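Local structure of extracellular solute-binding protein (Bordetella parapertussis, 3PU5) at residues A[77-82]-A[245-249]; A[106-112]-A[238-244]; A[132-137]-A[183-187]; A[218-222]-A[289-294]. The protein probably captures a small solute, perhaps a polyamine, outside the inner membrane and delivers it to a membrane transporter, as related bacterial solute-binding proteins do. All blocks are in the same frame, centred on the assembly; numbering follows the deposited sequence.

The four contacts are spread over a two-lobed chain of the periplasmic binding protein class. Contact 2 lies near the middle, its centre about 4 Å from the centre of the chain, where two segments run side by side between the lobes. Contact 1 continues the same strand, 238-246, outward into one lobe, with centres about 19 Å apart. Contact 3 lies in the other lobe, about 45 Å from contact 1 between centres and on the opposite side of the chain's centre. Contact 4 flanks the middle: its centre is about 18 Å from that of contact 2, and the nearest atoms about 5 Å. In this family the ligand cleft opens between the lobes, so contact 2 probably lies close to it.

Contact 1: residues A[77-82]-A[245-249]; sequences KKLAQV and AVVKG
At the apolar centre, L79 (chi1 m, chi2 t) sets CD1 3.7 Å from A245 CB, while V246 (chi1 t) places CG1 4.0 Å from A80 CB and CG2 3.8 Å from V82 CG1. Helix 67-75 covers L79 through M70, L73 and I74, and helix 252-262 covers V246 through A255 and K256. The 77-82 backbone enters from a Schellman motif ending that first helix: K77, at phi/psi 59/43, is the C-prime residue. K78 follows at -100/1, then L79 and A80 are extended at -115/142 and -82/150. End-to-end directions of the touching parts differ by 119°, so the backbones pair over a very short length, with a single beta bridge between L79 and V247 (CA-CA 4.7 Å). The bridge joins the exit of a helix to the outer end of strand 238-246, in an alpha/beta lobe of a solute-binding fold. Two backbone hydrogen bonds flank it: A80 N to V246 O at 2.7 Å and K248 N to K78 O at 2.9 Å; L79 CA also approaches V246 O at 3.3 Å. One water gives hydrogens to K78 O (3.0 Å) and K248 O (2.8 Å); a second gives one to A80 O (2.7 Å) and accepts from V246 N (2.7 Å). At the polar edge, K248 extends beyond chi1 m with chi2 to chi4 all t, so that NZ donates to K77 O at 3.0 Å.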
# COMPACT_ATOMS: atom_id res chain seq x y z
N LYS A 77 -5.12 18.51 12.45
CA LYS A 77 -4.35 18.46 13.70
C LYS A 77 -4.94 17.51 14.76
O LYS A 77 -5.00 17.84 15.95
CB LYS A 77 -4.20 19.86 14.31
CG LYS A 77 -3.97 20.97 13.30
CD LYS A 77 -2.66 20.80 12.52
CE LYS A 77 -2.46 21.99 11.56
NZ LYS A 77 -1.21 21.87 10.74
N LYS A 78 -5.37 16.33 14.32
CA LYS A 78 -6.02 15.39 15.24
C LYS A 78 -5.10 14.29 15.76
O LYS A 78 -5.51 13.44 16.55
CB LYS A 78 -7.27 14.79 14.60
CG LYS A 78 -8.39 15.80 14.37
CD LYS A 78 -8.96 16.27 15.71
CE LYS A 78 -10.10 17.24 15.52
NZ LYS A 78 -10.47 17.86 16.83
N LEU A 79 -3.84 14.31 15.33
CA LEU A 79 -2.91 13.23 15.66
C LEU A 79 -1.78 13.75 16.54
O LEU A 79 -1.31 14.85 16.35
CB LEU A 79 -2.33 12.66 14.37
CG LEU A 79 -3.38 12.25 13.34
CD1 LEU A 79 -2.71 11.76 12.05
CD2 LEU A 79 -4.28 11.19 13.93
N ALA A 80 -1.35 12.95 17.52
CA ALA A 80 -0.29 13.40 18.41
C ALA A 80 1.08 13.21 17.78
O ALA A 80 1.30 12.30 16.98
CB ALA A 80 -0.37 12.67 19.75
N GLN A 81 2.02 14.08 18.15
CA GLN A 81 3.40 13.94 17.69
C GLN A 81 4.03 12.66 18.25
O GLN A 81 3.80 12.30 19.41
CB GLN A 81 4.22 15.17 18.10
CG GLN A 81 4.31 15.39 19.62
CD GLN A 81 4.99 16.70 20.00
OE1 GLN A 81 6.22 16.85 19.89
NE2 GLN A 81 4.20 17.66 20.48
N VAL A 82 4.80 11.98 17.42
CA VAL A 82 5.52 10.80 17.86
C VAL A 82 6.93 10.82 17.28
O VAL A 82 7.14 11.33 16.18
CB VAL A 82 4.82 9.48 17.45
CG1 VAL A 82 3.52 9.28 18.24
CG2 VAL A 82 4.56 9.44 15.95
N ALA A 245 -1.34 6.09 13.64
CA ALA A 245 -1.12 7.33 14.37
C ALA A 245 -1.82 7.31 15.73
O ALA A 245 -2.83 6.64 15.92
CB ALA A 245 -1.60 8.54 13.54
N VAL A 246 -1.27 8.09 16.66
CA VAL A 246 -1.86 8.30 17.97
C VAL A 246 -2.87 9.45 17.93
O VAL A 246 -2.54 10.56 17.52
CB VAL A 246 -0.78 8.63 19.01
CG1 VAL A 246 -1.42 8.90 20.38
CG2 VAL A 246 0.24 7.49 19.11
N VAL A 247 -4.10 9.18 18.38
CA VAL A 247 -5.17 10.18 18.41
C VAL A 247 -5.03 11.16 19.58
O VAL A 247 -5.02 10.76 20.75
CB VAL A 247 -6.55 9.49 18.51
CG1 VAL A 247 -7.65 10.52 18.75
CG2 VAL A 247 -6.81 8.64 17.26
N LYS A 248 -4.90 12.45 19.26
CA LYS A 248 -4.76 13.48 20.30
C LYS A 248 -5.89 13.39 21.32
O LYS A 248 -7.05 13.35 20.94
CB LYS A 248 -4.81 14.89 19.68
CG LYS A 248 -3.48 15.47 19.24
CD LYS A 248 -3.66 16.95 18.91
CE LYS A 248 -2.54 17.46 18.00
NZ LYS A 248 -2.76 18.89 17.62
N GLY A 249 -5.54 13.36 22.60
CA GLY A 249 -6.53 13.38 23.66
C GLY A 249 -7.04 12.01 24.08
O GLY A 249 -7.85 11.90 24.99
O HOH W 1 -7.78 14.09 18.39
O HOH W 2 0.73 9.85 16.09

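Contact 2: residues A[106-112]-A[238-244]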
# COMPACT_ATOMS: atom_id res chain seq x y z
N SER A 106 3.08 6.85 10.71
CA SER A 106 3.91 5.99 9.86
C SER A 106 3.06 4.93 9.18
O SER A 106 2.12 4.40 9.76
CB SER A 106 4.97 5.30 10.71
OG SER A 106 5.76 4.45 9.91
N LEU A 107 3.39 4.61 7.93
CA LEU A 107 2.84 3.40 7.32
C LEU A 107 3.20 2.24 8.23
O LEU A 107 4.25 2.27 8.88
CB LEU A 107 3.41 3.17 5.91
CG LEU A 107 2.64 3.77 4.73
CD1 LEU A 107 2.81 5.28 4.69
CD2 LEU A 107 3.09 3.15 3.40
N TYR A 108 2.34 1.22 8.32
CA TYR A 108 2.64 0.06 9.15
C TYR A 108 2.69 -1.26 8.39
O TYR A 108 2.88 -2.32 8.99
CB TYR A 108 1.75 -0.02 10.41
CG TYR A 108 0.26 -0.27 10.21
CD1 TYR A 108 -0.28 -1.55 10.35
CD2 TYR A 108 -0.62 0.80 10.00
CE1 TYR A 108 -1.66 -1.77 10.23
CE2 TYR A 108 -2.00 0.59 9.88
CZ TYR A 108 -2.51 -0.69 10.00
OH TYR A 108 -3.87 -0.89 9.88
N ASP A 109 2.50 -1.17 7.08
CA ASP A 109 2.91 -2.23 6.15
C ASP A 109 2.96 -1.60 4.76
O ASP A 109 2.50 -0.48 4.57
CB ASP A 109 1.97 -3.46 6.21
CG ASP A 109 0.60 -3.20 5.58
OD1 ASP A 109 0.54 -2.95 4.36
OD2 ASP A 109 -0.42 -3.29 6.29
N TYR A 110 3.56 -2.29 3.80
CA TYR A 110 3.46 -1.82 2.42
C TYR A 110 3.15 -2.98 1.47
O TYR A 110 3.69 -4.08 1.61
CB TYR A 110 4.70 -0.98 1.99
CG TYR A 110 6.01 -1.74 1.91
CD1 TYR A 110 6.36 -2.44 0.77
CD2 TYR A 110 6.91 -1.75 2.98
CE1 TYR A 110 7.55 -3.13 0.69
CE2 TYR A 110 8.10 -2.46 2.91
CZ TYR A 110 8.41 -3.15 1.76
OH TYR A 110 9.59 -3.85 1.67
N SER A 111 2.22 -2.75 0.54
CA SER A 111 2.00 -3.67 -0.57
C SER A 111 2.48 -2.97 -1.83
O SER A 111 2.38 -1.74 -1.93
CB SER A 111 0.53 -4.09 -0.69
OG SER A 111 -0.29 -2.99 -1.03
N SER A 112 3.01 -3.74 -2.78
CA SER A 112 3.78 -3.16 -3.89
C SER A 112 3.24 -3.53 -5.26
O SER A 112 3.08 -4.71 -5.58
CB SER A 112 5.24 -3.62 -3.81
OG SER A 112 5.80 -3.28 -2.57
N VAL A 238 5.98 0.33 -6.92
CA VAL A 238 5.27 1.48 -6.36
C VAL A 238 4.39 0.97 -5.25
O VAL A 238 3.47 0.20 -5.49
CB VAL A 238 4.38 2.13 -7.40
CG1 VAL A 238 3.93 3.50 -6.91
CG2 VAL A 238 5.11 2.22 -8.71
N SER A 239 4.67 1.43 -4.03
CA SER A 239 4.12 0.81 -2.85
C SER A 239 3.27 1.77 -2.06
O SER A 239 3.50 2.97 -2.04
CB SER A 239 5.24 0.28 -1.98
OG SER A 239 6.05 -0.62 -2.73
N SER A 240 2.26 1.20 -1.40
CA SER A 240 1.37 1.99 -0.58
C SER A 240 1.02 1.14 0.63
O SER A 240 1.21 -0.08 0.63
CB SER A 240 0.10 2.34 -1.36
OG SER A 240 0.40 3.07 -2.54
N GLY A 241 0.48 1.77 1.66
CA GLY A 241 0.09 1.03 2.84
C GLY A 241 -0.74 1.87 3.78
O GLY A 241 -0.83 3.09 3.62
N PRO A 242 -1.35 1.21 4.77
CA PRO A 242 -2.18 1.90 5.76
C PRO A 242 -1.29 2.67 6.74
O PRO A 242 -0.12 2.33 6.92
CB PRO A 242 -2.93 0.76 6.45
CG PRO A 242 -2.03 -0.45 6.31
CD PRO A 242 -1.26 -0.25 5.01
N VAL A 243 -1.84 3.71 7.35
CA VAL A 243 -1.07 4.55 8.26
C VAL A 243 -1.51 4.33 9.70
O VAL A 243 -2.70 4.07 9.96
CB VAL A 243 -1.21 6.04 7.89
CG1 VAL A 243 -0.21 6.88 8.66
CG2 VAL A 243 -1.00 6.23 6.40
N MSE A 244 -0.56 4.41 10.62
CA MSE A 244 -0.87 4.34 12.04
C MSE A 244 -0.48 5.64 12.74
O MSE A 244 0.58 6.19 12.49
CB MSE A 244 -0.15 3.16 12.70
CG MSE A 244 -0.62 2.91 14.13
SE MSE A 244 0.11 1.22 14.88
CE MSE A 244 -0.99 -0.08 13.91
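Y108, gripped between P242 and M244, is at the heart of the side-chain packing. Its chi1 p rotamer offers opposite ring faces to two CH-pi donors: selenomethionine M244 CE 3.8 Å and P242 CG 3.9 Å from the Y108 centroid. M244 SE (chi1 and chi2 t, chi3 m) lies 5.2 Å from that centroid, oblique to the ring, a Met-aromatic contact. A CB on G241 would fall 1.8 Å from D109 O, so the close passage needs glycine. S112 and S239, both m, join OG to OG at 2.7 Å. Antiparallel pairing frames this centre: S106 N to M244 O 3.1 Å and M244 N to S106 O 2.8 Å; S111 N to S240 O 2.9 Å and S240 N to S111 O 3.0 Å, the register shifting by one between. Such paired segments between lobes are consistent with the hinge of a type II binding protein. Y110 OH bonds P295 O, helix 15-33 supplies F17 against Y108 and P242, helix 252-262 backs M244, and helix 156-167 touches V238 and S240.

Contact 3: residues A[132-137]-A[183-187]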
# COMPACT_ATOMS: atom_id res chain seq x y z
N PHE A 132 8.29 -2.94 -19.98
CA PHE A 132 6.85 -3.20 -20.06
C PHE A 132 6.15 -2.24 -21.02
O PHE A 132 5.38 -2.65 -21.89
CB PHE A 132 6.24 -3.08 -18.66
CG PHE A 132 4.74 -3.13 -18.64
CD1 PHE A 132 4.06 -4.16 -19.26
CD2 PHE A 132 4.00 -2.14 -17.99
CE1 PHE A 132 2.67 -4.21 -19.24
CE2 PHE A 132 2.61 -2.18 -17.97
CZ PHE A 132 1.95 -3.22 -18.59
N VAL A 133 6.40 -0.94 -20.85
CA VAL A 133 5.80 0.07 -21.72
C VAL A 133 6.22 -0.08 -23.18
O VAL A 133 5.39 -0.16 -24.08
CB VAL A 133 6.11 1.50 -21.23
CG1 VAL A 133 5.61 2.54 -22.24
CG2 VAL A 133 5.51 1.75 -19.86
N GLU A 134 7.52 -0.11 -23.43
CA GLU A 134 8.03 -0.07 -24.79
C GLU A 134 7.69 -1.34 -25.55
O GLU A 134 7.39 -1.29 -26.73
CB GLU A 134 9.54 0.18 -24.81
CG GLU A 134 9.95 1.51 -24.21
CD GLU A 134 9.29 2.72 -24.88
OE1 GLU A 134 8.93 2.64 -26.07
OE2 GLU A 134 9.13 3.75 -24.19
N ARG A 135 7.74 -2.49 -24.87
CA ARG A 135 7.35 -3.74 -25.51
C ARG A 135 5.84 -3.78 -25.78
O ARG A 135 5.40 -4.31 -26.81
CB ARG A 135 7.84 -4.95 -24.70
CG ARG A 135 9.36 -5.17 -24.78
CD ARG A 135 9.83 -6.38 -23.97
NE ARG A 135 9.34 -7.65 -24.51
CZ ARG A 135 9.55 -8.84 -23.94
NH1 ARG A 135 10.24 -8.92 -22.81
NH2 ARG A 135 9.07 -9.95 -24.50
N THR A 136 5.05 -3.22 -24.87
CA THR A 136 3.61 -3.12 -25.12
C THR A 136 3.33 -2.31 -26.39
O THR A 136 2.60 -2.73 -27.28
CB THR A 136 2.87 -2.46 -23.94
OG1 THR A 136 2.95 -3.33 -22.80
CG2 THR A 136 1.40 -2.22 -24.30
N VAL A 137 3.93 -1.12 -26.46
CA VAL A 137 3.76 -0.20 -27.58
C VAL A 137 4.26 -0.81 -28.91
O VAL A 137 3.70 -0.53 -29.98
CB VAL A 137 4.47 1.15 -27.25
CG1 VAL A 137 4.40 2.12 -28.42
CG2 VAL A 137 3.85 1.76 -25.98
N ARG A 183 0.01 5.84 -25.45
CA ARG A 183 0.81 5.02 -26.36
C ARG A 183 0.46 3.53 -26.23
O ARG A 183 0.51 2.77 -27.20
CB ARG A 183 2.31 5.22 -26.08
CG ARG A 183 2.85 6.62 -26.42
CD ARG A 183 4.28 6.79 -25.91
NE ARG A 183 5.18 5.87 -26.58
CZ ARG A 183 6.19 5.24 -25.99
NH1 ARG A 183 6.45 5.43 -24.70
NH2 ARG A 183 6.95 4.42 -26.70
N MSE A 184 0.10 3.12 -25.02
CA MSE A 184 -0.17 1.71 -24.75
C MSE A 184 -1.62 1.34 -25.03
O MSE A 184 -1.95 0.17 -25.23
CB MSE A 184 0.15 1.38 -23.29
CG MSE A 184 1.58 1.68 -22.88
SE MSE A 184 1.74 1.57 -20.92
CE MSE A 184 1.18 -0.28 -20.68
N LYS A 185 -2.48 2.36 -25.05
CA LYS A 185 -3.94 2.16 -25.10
C LYS A 185 -4.46 1.13 -26.13
O LYS A 185 -5.36 0.36 -25.82
CB LYS A 185 -4.67 3.50 -25.26
CG LYS A 185 -6.18 3.38 -25.11
CD LYS A 185 -6.89 4.73 -25.14
CE LYS A 185 -6.75 5.41 -26.49
NZ LYS A 185 -7.50 6.71 -26.52
N PRO A 186 -3.89 1.12 -27.35
CA PRO A 186 -4.37 0.18 -28.37
C PRO A 186 -4.22 -1.29 -27.98
O PRO A 186 -4.94 -2.14 -28.51
CB PRO A 186 -3.46 0.47 -29.57
CG PRO A 186 -3.01 1.87 -29.37
CD PRO A 186 -2.89 2.05 -27.89
N HIS A 187 -3.29 -1.57 -27.07
CA HIS A 187 -2.92 -2.93 -26.72
C HIS A 187 -3.52 -3.37 -25.40
O HIS A 187 -3.29 -4.49 -24.97
CB HIS A 187 -1.41 -3.04 -26.68
CG HIS A 187 -0.76 -2.40 -27.86
ND1 HIS A 187 -0.20 -1.14 -27.81
CD2 HIS A 187 -0.65 -2.81 -29.14
CE1 HIS A 187 0.26 -0.81 -29.00
NE2 HIS A 187 0.00 -1.81 -29.83
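This is a helix-to-helix packing contact in the alpha/beta lobe that holds the parallel strands 145-148 and 188-192, with a knobs-into-holes fit at its heart. Helix 129-138 and helix 174-184 each precede one of those strands; F132 and T136 also rest on V145 of strand 145-148. The knob is selenomethionine M184, whose side chain sits among F132, V133, T136 and V137. With chi1 m, chi2 t and chi3 p it puts CE 3.6 Å from F132 CE2 and SE 3.9 Å from V133 CG2, while its CG lies 3.8 Å from V137 CG2. F163 of helix 156-167 touches both V133 and M184, so a third helix shares the apolar core. Towards the partly exposed side the packing gives way to charge. R183 donates from NH2 to E134 OE1 at 2.7 Å and from NH1 to E134 OE2 at 3.2 Å, a two-pronged salt bridge lying near the guanidinium plane, and V137 CG2 covers one face of that group. E134 OE2 is also hydrogen-bonded to Y167 OH. Within helix 129-138, T136 OG1 binds F132 O at 2.7 Å. Past M184 the chain tightens into a 3-10 segment, and H187 N bonds M184 O at 2.9 Å; the imidazole then lies with T136 O over one face, H187 ND1 to T136 O 3.3 Å, an angle too poor for a hydrogen bond.

Contact 4: residues A[218-222]-A[289-294]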
# COMPACT_ATOMS: atom_id res chain seq x y z
N PHE A 218 2.13 -13.53 -5.50
CA PHE A 218 2.90 -14.60 -4.87
C PHE A 218 1.98 -15.75 -4.48
O PHE A 218 2.28 -16.92 -4.71
CB PHE A 218 3.68 -14.13 -3.63
CG PHE A 218 4.72 -13.06 -3.90
CD1 PHE A 218 5.29 -12.91 -5.14
CD2 PHE A 218 5.15 -12.23 -2.87
CE1 PHE A 218 6.25 -11.94 -5.37
CE2 PHE A 218 6.10 -11.26 -3.08
CZ PHE A 218 6.66 -11.11 -4.33
N ILE A 219 0.84 -15.41 -3.88
CA ILE A 219 -0.15 -16.40 -3.48
C ILE A 219 -0.61 -17.22 -4.69
O ILE A 219 -0.65 -18.45 -4.64
CB ILE A 219 -1.34 -15.73 -2.78
CG1 ILE A 219 -0.86 -15.07 -1.48
CG2 ILE A 219 -2.46 -16.75 -2.51
CD1 ILE A 219 -1.90 -14.18 -0.81
N ALA A 220 -0.93 -16.53 -5.79
CA ALA A 220 -1.33 -17.19 -7.02
C ALA A 220 -0.20 -18.04 -7.60
O ALA A 220 -0.42 -19.16 -8.05
CB ALA A 220 -1.82 -16.17 -8.06
N GLU A 221 1.01 -17.49 -7.58
CA GLU A 221 2.18 -18.23 -8.05
C GLU A 221 2.34 -19.54 -7.28
O GLU A 221 2.68 -20.57 -7.87
CB GLU A 221 3.44 -17.38 -7.89
CG GLU A 221 4.74 -18.11 -8.22
CD GLU A 221 5.99 -17.29 -7.88
OE1 GLU A 221 5.86 -16.25 -7.20
OE2 GLU A 221 7.10 -17.70 -8.29
N ASP A 222 2.11 -19.50 -5.98
CA ASP A 222 2.31 -20.67 -5.12
C ASP A 222 1.23 -21.73 -5.36
O ASP A 222 1.52 -22.92 -5.43
CB ASP A 222 2.32 -20.28 -3.64
CG ASP A 222 3.57 -19.49 -3.24
OD1 ASP A 222 4.51 -19.37 -4.06
OD2 ASP A 222 3.61 -19.00 -2.10
N LYS A 289 9.66 -18.21 2.35
CA LYS A 289 8.48 -17.96 1.52
C LYS A 289 8.53 -16.59 0.83
O LYS A 289 7.96 -16.42 -0.25
CB LYS A 289 7.21 -18.09 2.36
CG LYS A 289 5.98 -18.41 1.54
CD LYS A 289 4.91 -19.10 2.39
CE LYS A 289 4.32 -18.14 3.42
NZ LYS A 289 3.15 -18.73 4.14
N LEU A 290 9.23 -15.63 1.43
CA LEU A 290 9.18 -14.26 0.94
C LEU A 290 10.55 -13.63 0.69
O LEU A 290 10.68 -12.69 -0.10
CB LEU A 290 8.40 -13.40 1.93
CG LEU A 290 6.91 -13.73 1.96
CD1 LEU A 290 6.22 -13.16 3.20
CD2 LEU A 290 6.26 -13.23 0.69
N LYS A 291 11.55 -14.14 1.40
CA LYS A 291 12.92 -13.62 1.39
C LYS A 291 13.44 -13.32 -0.02
O LYS A 291 14.11 -12.31 -0.25
CB LYS A 291 13.82 -14.66 2.06
CG LYS A 291 15.28 -14.32 2.17
CD LYS A 291 16.01 -15.55 2.73
CE LYS A 291 17.37 -15.17 3.30
NZ LYS A 291 18.19 -14.46 2.29
N HIS A 292 13.11 -14.20 -0.96
CA HIS A 292 13.68 -14.11 -2.30
C HIS A 292 12.86 -13.29 -3.29
O HIS A 292 13.33 -12.99 -4.39
CB HIS A 292 13.96 -15.52 -2.85
CG HIS A 292 14.78 -16.37 -1.93
ND1 HIS A 292 16.09 -16.07 -1.61
CD2 HIS A 292 14.48 -17.50 -1.25
CE1 HIS A 292 16.56 -16.98 -0.77
NE2 HIS A 292 15.60 -17.86 -0.54
N ARG A 293 11.64 -12.91 -2.93
CA ARG A 293 10.76 -12.26 -3.90
C ARG A 293 10.13 -10.93 -3.47
O ARG A 293 9.86 -10.07 -4.31
CB ARG A 293 9.69 -13.24 -4.43
CG ARG A 293 8.97 -14.02 -3.35
CD ARG A 293 8.13 -15.13 -3.96
NE ARG A 293 7.41 -15.86 -2.92
CZ ARG A 293 6.37 -16.67 -3.14
NH1 ARG A 293 5.91 -16.84 -4.37
NH2 ARG A 293 5.79 -17.28 -2.12
N LEU A 294 9.90 -10.77 -2.17
CA LEU A 294 9.41 -9.50 -1.66
C LEU A 294 10.37 -8.39 -2.05
O LEU A 294 11.58 -8.53 -1.87
CB LEU A 294 9.29 -9.56 -0.15
CG LEU A 294 8.42 -8.47 0.46
CD1 LEU A 294 6.97 -8.81 0.20
CD2 LEU A 294 8.69 -8.36 1.95
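F218, in helix 214-223, points directly at the 289-294 loop, and its m rotamer sets one ring face against the R293 side chain: R293 CG lies 3.9 Å from the ring centroid and 12° off its normal, a CH-pi contact. The same ring meets L290 (F218 CD2 to L290 CD2, 3.9 Å) and L294 (F218 CE2 to L294 CD1, 4.2 Å), and F218 CB sits over one face of the R293 guanidinium. One turn along, E221 (chi1 t) brings OE1 to 2.9 Å from R293 NH1. D222 (chi1 m) completes the salt-bridge network with two prongs, OD1 to R293 NH1 at 2.9 Å and OD2 to R293 NH2 at 2.8 Å. Y276 touches both D222 and K289 at this junction between a helix and an irregular loop. Because K289 O also accepts from R293 NE (2.8 Å) and NH2 (3.0 Å), all five guanidinium N-H groups have acceptors, which implies that the group is tightly fixed in direction, its charge shared between two carboxylates.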